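Local coordinates for protein aspartate--tRNA(Asp/Asn) ligase (Sulfolobus tokodaii, PDB 1WYD) that probably activates L-aspartate with ATP and transfers it to the acceptor end of both tRNA(Asp) and tRNA(Asn), at residues 19-24 with 83-88. Sequence-based numbering, arbitrary orientation.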
# COMPACT_ATOMS: atom_id res chain seq x y z
N VAL B 19 26.11 26.72 9.24
CA VAL B 19 25.10 25.75 8.87
C VAL B 19 24.16 26.38 7.85
O VAL B 19 23.99 27.61 7.81
CB VAL B 19 24.34 25.25 10.13
CG1 VAL B 19 23.00 24.65 9.78
CG2 VAL B 19 25.19 24.23 10.90
N ILE B 20 23.57 25.55 6.99
CA ILE B 20 22.51 26.02 6.11
C ILE B 20 21.21 25.30 6.43
O ILE B 20 21.12 24.08 6.29
CB ILE B 20 22.88 25.87 4.64
CG1 ILE B 20 24.31 26.36 4.40
CG2 ILE B 20 21.83 26.59 3.76
CD1 ILE B 20 24.66 26.63 2.94
N TRP B 21 20.23 26.07 6.90
CA TRP B 21 18.88 25.58 7.10
C TRP B 21 18.01 25.93 5.91
O TRP B 21 18.27 26.96 5.24
CB TRP B 21 18.26 26.19 8.35
CG TRP B 21 18.69 25.52 9.59
CD1 TRP B 21 19.42 24.39 9.70
CD2 TRP B 21 18.40 25.94 10.93
NE1 TRP B 21 19.61 24.07 11.02
CE2 TRP B 21 19.00 25.02 11.80
CE3 TRP B 21 17.70 27.03 11.49
CZ2 TRP B 21 18.93 25.13 13.19
CZ3 TRP B 21 17.62 27.14 12.86
CH2 TRP B 21 18.23 26.19 13.70
N ALA B 22 17.01 25.09 5.63
CA ALA B 22 15.94 25.47 4.69
C ALA B 22 14.56 25.14 5.26
O ALA B 22 14.41 24.18 6.04
CB ALA B 22 16.13 24.84 3.31
N GLY B 23 13.57 25.93 4.89
CA GLY B 23 12.24 25.65 5.36
C GLY B 23 11.28 26.80 5.31
O GLY B 23 11.44 27.71 4.52
N TRP B 24 10.27 26.72 6.18
CA TRP B 24 9.15 27.63 6.23
C TRP B 24 9.26 28.63 7.37
O TRP B 24 9.60 28.28 8.51
CB TRP B 24 7.84 26.83 6.36
CG TRP B 24 7.42 26.12 5.11
CD1 TRP B 24 6.65 26.64 4.08
CD2 TRP B 24 7.76 24.79 4.72
NE1 TRP B 24 6.49 25.69 3.09
CE2 TRP B 24 7.16 24.56 3.44
CE3 TRP B 24 8.49 23.76 5.32
CZ2 TRP B 24 7.25 23.33 2.79
CZ3 TRP B 24 8.59 22.54 4.64
CH2 TRP B 24 7.98 22.34 3.40
N ARG B 83 16.34 23.48 21.96
CA ARG B 83 17.38 22.45 21.90
C ARG B 83 18.76 23.01 22.23
O ARG B 83 19.78 22.41 21.87
CB ARG B 83 17.44 21.85 20.50
CG ARG B 83 16.45 20.76 20.16
CD ARG B 83 16.47 20.43 18.66
NE ARG B 83 15.48 21.24 17.95
CZ ARG B 83 14.31 20.78 17.54
NH1 ARG B 83 13.98 19.51 17.73
NH2 ARG B 83 13.47 21.60 16.91
N GLY B 84 18.78 24.17 22.87
CA GLY B 84 20.03 24.82 23.24
C GLY B 84 20.75 25.63 22.18
O GLY B 84 21.88 26.07 22.42
N ILE B 85 20.13 25.85 21.02
CA ILE B 85 20.77 26.64 19.97
C ILE B 85 19.86 27.61 19.21
O ILE B 85 18.63 27.61 19.35
CB ILE B 85 21.49 25.75 18.93
CG1 ILE B 85 20.52 24.70 18.35
CG2 ILE B 85 22.78 25.15 19.50
CD1 ILE B 85 20.24 24.91 16.88
N GLU B 86 20.54 28.43 18.40
CA GLU B 86 19.93 29.33 17.45
C GLU B 86 20.94 29.60 16.34
O GLU B 86 22.15 29.49 16.55
CB GLU B 86 19.48 30.64 18.13
CG GLU B 86 20.37 31.12 19.27
CD GLU B 86 20.14 32.58 19.62
OE1 GLU B 86 19.03 32.93 20.10
OE2 GLU B 86 21.09 33.37 19.42
N LEU B 87 20.41 29.96 15.17
CA LEU B 87 21.17 30.27 13.97
C LEU B 87 21.22 31.77 13.82
O LEU B 87 20.18 32.42 13.79
CB LEU B 87 20.45 29.70 12.76
CG LEU B 87 21.19 29.01 11.61
CD1 LEU B 87 20.43 29.21 10.35
CD2 LEU B 87 22.60 29.50 11.46
N HIS B 88 22.42 32.33 13.70
CA HIS B 88 22.58 33.77 13.54
C HIS B 88 22.70 34.04 12.05
O HIS B 88 23.70 33.71 11.44
CB HIS B 88 23.78 34.28 14.33
CG HIS B 88 23.51 34.42 15.81
ND1 HIS B 88 24.22 35.28 16.62
CD2 HIS B 88 22.61 33.80 16.61
CE1 HIS B 88 23.76 35.19 17.86
NE2 HIS B 88 22.78 34.31 17.88
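Inside the OB-fold barrel of the anticodon-binding domain, Trp21 of strand 19-24 meets Ile85 and Leu87 of strand 85-88 across the hydrophobic core. The two strands run nearly at right angles, at 94°, and their axes come no closer than 9.0 Å, with no hydrogen bond between them; the gap is bridged by side chains alone. Both strands pair instead with strand 68-77, which lies between them in the barrel, and Trp21, Ile85 and Leu87 point toward one another. Trp21 CG stands anti to its own carbonyl carbon (chi1 -81°), and the indole reaches inward with its benzo ring foremost. Leu87 lies over one face of that ring in a CH-pi contact, its CG 4.2 Å from the centroid of the six-membered ring and 16° off the normal. Val48 of strand 44-50 touches both Trp21 and Leu87, while Leu39, Val71, Ile7 and Val10 also pack on the indole. Ile85 comes at the ring's edge, near its plane, where its CD1 is 3.9 Å from Trp21 CZ2. Replacing the indole of Trp21 by an alanine side chain is likely to leave a gap beside Leu87 and Val48, and Ile85 CD1 without the ring edge it meets. On the face, Leu87 CD1 is displaced toward the rim, 3.7 Å from Trp21 CE3.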